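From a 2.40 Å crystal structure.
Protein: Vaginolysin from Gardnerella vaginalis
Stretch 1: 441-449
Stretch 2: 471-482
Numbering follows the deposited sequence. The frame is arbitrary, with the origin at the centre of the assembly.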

# COMPACT_ATOMS: atom_id res chain seq x y z
N ARG A 441 -11.90 17.33 -11.19
CA ARG A 441 -12.21 18.02 -12.44
C ARG A 441 -13.62 18.59 -12.37
O ARG A 441 -14.51 17.97 -11.76
CB ARG A 441 -12.09 17.07 -13.63
CG ARG A 441 -11.10 17.50 -14.69
CD ARG A 441 -10.83 16.38 -15.68
NE ARG A 441 -9.41 16.29 -16.01
CZ ARG A 441 -8.81 16.97 -16.98
NH1 ARG A 441 -9.50 17.81 -17.74
NH2 ARG A 441 -7.51 16.81 -17.19
N ILE A 442 -13.83 19.76 -12.97
CA ILE A 442 -15.14 20.42 -12.94
C ILE A 442 -15.33 21.19 -14.24
O ILE A 442 -14.47 21.99 -14.63
CB ILE A 442 -15.29 21.36 -11.72
CG1 ILE A 442 -15.09 20.59 -10.41
CG2 ILE A 442 -16.67 22.01 -11.74
CD1 ILE A 442 -15.07 21.46 -9.17
N LYS A 443 -16.47 20.97 -14.89
CA LYS A 443 -16.86 21.70 -16.10
C LYS A 443 -18.35 21.97 -16.03
O LYS A 443 -19.12 21.12 -15.56
CB LYS A 443 -16.50 20.91 -17.37
CG LYS A 443 -16.49 21.73 -18.65
CD LYS A 443 -15.94 20.92 -19.82
CE LYS A 443 -17.04 20.27 -20.64
NZ LYS A 443 -16.53 19.22 -21.56
N LEU A 444 -18.78 23.14 -16.51
CA LEU A 444 -20.16 23.59 -16.34
C LEU A 444 -20.95 23.61 -17.64
O LEU A 444 -21.94 22.89 -17.76
CB LEU A 444 -20.17 24.98 -15.68
CG LEU A 444 -21.53 25.66 -15.50
CD1 LEU A 444 -22.56 24.71 -14.94
CD2 LEU A 444 -21.40 26.86 -14.58
N VAL A 445 -20.56 24.43 -18.62
CA VAL A 445 -21.24 24.57 -19.91
C VAL A 445 -22.72 24.94 -19.73
O VAL A 445 -23.38 24.50 -18.78
CB VAL A 445 -21.08 23.31 -20.79
CG1 VAL A 445 -19.65 22.77 -20.72
CG2 VAL A 445 -22.10 22.20 -20.47
N GLU A 446 -23.25 25.74 -20.66
CA GLU A 446 -24.62 26.23 -20.60
C GLU A 446 -25.26 26.12 -21.98
O GLU A 446 -24.59 26.25 -23.01
CB GLU A 446 -24.68 27.69 -20.13
CG GLU A 446 -23.96 28.67 -21.05
CD GLU A 446 -24.75 29.94 -21.29
OE1 GLU A 446 -25.99 29.90 -21.24
OE2 GLU A 446 -24.12 30.99 -21.54
N LYS A 447 -26.58 25.90 -21.99
CA LYS A 447 -27.31 25.79 -23.25
C LYS A 447 -27.47 27.17 -23.87
O LYS A 447 -28.12 28.05 -23.29
CB LYS A 447 -28.68 25.15 -23.02
CG LYS A 447 -29.47 24.91 -24.31
CD LYS A 447 -30.96 24.66 -24.04
CE LYS A 447 -31.67 25.90 -23.52
NZ LYS A 447 -32.48 26.59 -24.56
N THR A 448 -26.89 27.36 -25.06
CA THR A 448 -26.90 28.64 -25.75
C THR A 448 -27.72 28.64 -27.03
O THR A 448 -28.16 29.71 -27.46
CB THR A 448 -25.46 29.08 -26.06
OG1 THR A 448 -24.81 29.48 -24.85
CG2 THR A 448 -25.41 30.23 -27.07
N GLY A 449 -27.93 27.47 -27.64
CA GLY A 449 -28.69 27.40 -28.87
C GLY A 449 -29.69 26.26 -28.89
O GLY A 449 -30.54 26.16 -28.00
N THR A 471 -16.91 26.28 -3.43
CA THR A 471 -18.23 26.63 -3.92
C THR A 471 -18.08 27.44 -5.20
O THR A 471 -17.33 28.42 -5.24
CB THR A 471 -19.05 27.41 -2.88
OG1 THR A 471 -20.17 28.04 -3.52
CG2 THR A 471 -18.21 28.45 -2.19
N ILE A 472 -18.80 27.03 -6.24
CA ILE A 472 -18.72 27.63 -7.57
C ILE A 472 -20.10 28.15 -7.91
O ILE A 472 -21.03 27.37 -8.16
CB ILE A 472 -18.23 26.63 -8.62
CG1 ILE A 472 -16.96 25.92 -8.13
CG2 ILE A 472 -17.97 27.33 -9.95
CD1 ILE A 472 -16.48 24.81 -9.04
N SER A 473 -20.25 29.48 -7.92
CA SER A 473 -21.52 30.12 -8.22
C SER A 473 -21.50 30.68 -9.63
O SER A 473 -20.52 31.31 -10.05
CB SER A 473 -21.82 31.24 -7.22
OG SER A 473 -21.89 30.74 -5.90
N ASN A 474 -22.59 30.46 -10.37
CA ASN A 474 -22.73 30.95 -11.73
C ASN A 474 -24.08 31.65 -11.87
O ASN A 474 -25.09 31.19 -11.33
CB ASN A 474 -22.62 29.82 -12.76
CG ASN A 474 -23.60 28.69 -12.50
OD1 ASN A 474 -24.71 28.69 -13.04
ND2 ASN A 474 -23.20 27.73 -11.69
N TRP A 475 -24.08 32.77 -12.59
CA TRP A 475 -25.29 33.57 -12.75
C TRP A 475 -25.22 34.27 -14.11
O TRP A 475 -24.49 33.83 -15.01
CB TRP A 475 -25.43 34.55 -11.57
CG TRP A 475 -24.44 35.68 -11.58
CD1 TRP A 475 -24.64 36.94 -12.07
CD2 TRP A 475 -23.10 35.66 -11.08
NE1 TRP A 475 -23.51 37.70 -11.91
CE2 TRP A 475 -22.55 36.94 -11.30
CE3 TRP A 475 -22.31 34.69 -10.46
CZ2 TRP A 475 -21.25 37.27 -10.92
CZ3 TRP A 475 -21.02 35.02 -10.09
CH2 TRP A 475 -20.50 36.30 -10.32
N GLY A 476 -25.97 35.35 -14.27
CA GLY A 476 -26.02 36.06 -15.52
C GLY A 476 -27.04 35.47 -16.47
O GLY A 476 -27.94 34.71 -16.09
N THR A 477 -26.91 35.83 -17.74
CA THR A 477 -27.79 35.35 -18.80
C THR A 477 -26.98 34.58 -19.83
O THR A 477 -25.75 34.63 -19.86
CB THR A 477 -28.55 36.51 -19.45
OG1 THR A 477 -29.42 36.01 -20.47
CG2 THR A 477 -27.60 37.53 -20.05
N THR A 478 -27.70 33.87 -20.71
CA THR A 478 -27.05 32.93 -21.61
C THR A 478 -26.03 33.61 -22.51
O THR A 478 -24.97 33.04 -22.79
CB THR A 478 -28.10 32.19 -22.46
OG1 THR A 478 -27.45 31.52 -23.55
CG2 THR A 478 -29.17 33.14 -23.01
N LEU A 479 -26.31 34.83 -22.97
CA LEU A 479 -25.35 35.52 -23.83
C LEU A 479 -24.19 36.13 -23.05
O LEU A 479 -23.12 36.34 -23.62
CB LEU A 479 -26.05 36.61 -24.65
CG LEU A 479 -26.88 36.14 -25.85
CD1 LEU A 479 -27.58 37.31 -26.51
CD2 LEU A 479 -26.01 35.40 -26.88
N TRP A 480 -24.38 36.41 -21.76
CA TRP A 480 -23.32 36.96 -20.91
C TRP A 480 -23.35 36.23 -19.57
O TRP A 480 -23.86 36.75 -18.57
CB TRP A 480 -23.49 38.47 -20.71
CG TRP A 480 -23.40 39.25 -21.98
CD1 TRP A 480 -22.27 39.72 -22.58
CD2 TRP A 480 -24.49 39.65 -22.82
NE1 TRP A 480 -22.59 40.40 -23.73
CE2 TRP A 480 -23.95 40.37 -23.90
CE3 TRP A 480 -25.88 39.48 -22.75
CZ2 TRP A 480 -24.74 40.91 -24.91
CZ3 TRP A 480 -26.66 40.01 -23.75
CH2 TRP A 480 -26.09 40.72 -24.82
N PRO A 481 -22.80 35.02 -19.52
CA PRO A 481 -22.80 34.27 -18.26
C PRO A 481 -21.64 34.71 -17.37
O PRO A 481 -20.63 35.23 -17.83
CB PRO A 481 -22.63 32.82 -18.72
CG PRO A 481 -21.91 32.91 -20.06
CD PRO A 481 -21.99 34.35 -20.54
N ARG A 482 -21.82 34.48 -16.07
CA ARG A 482 -20.81 34.84 -15.09
C ARG A 482 -20.69 33.73 -14.06
O ARG A 482 -21.64 32.99 -13.80
CB ARG A 482 -21.13 36.18 -14.42
CG ARG A 482 -21.06 37.36 -15.39
CD ARG A 482 -20.81 38.69 -14.70
NE ARG A 482 -22.03 39.28 -14.17
CZ ARG A 482 -22.92 39.96 -14.90
NH1 ARG A 482 -22.73 40.14 -16.20
NH2 ARG A 482 -24.00 40.47 -14.32

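The backbones converge along the contact: CA of Ile442 lies 9.7 Å from CA of Ile472, CA of Leu444 lies 9.1 Å from CA of Asn474, and CA of Thr448 comes within 6.0 Å of CA of Thr478. No backbone hydrogen bond joins the stretches, so side chains must span the gap. Within the second stretch, Trp475 and Arg482 pair through both backbones, N of Trp475 to O of Arg482 at 2.7 Å and N of Arg482 to O of Trp475 at 2.9 Å, closing a turn that includes Thr478. Gly476 suits the corner: its positive phi would jam a CB against the preceding carbonyl.

At the widest of these three pairs, two isoleucines, both m,t and both directed toward the other stretch, meet tip to tip, CD1 of Ile442 to CD1 of Ile472 at 3.6 Å. Next, CD2 of Leu444 packs 3.5 Å from ND2 of Asn474, an amide already hydrogen-bonded elsewhere in the structure. Buried Glu446 then reaches the turn. OG1 of Thr478 donates a weak hydrogen bond to OE1 of Glu446 at 3.2 Å, while OE2 of Glu446 sits only 2.5 Å from O of Thr478 and 3.3 Å from CG of Pro481. The rule is alternation: Ile442, Leu444 and Glu446 point across, while Lys443 and Val445 stay out of reach.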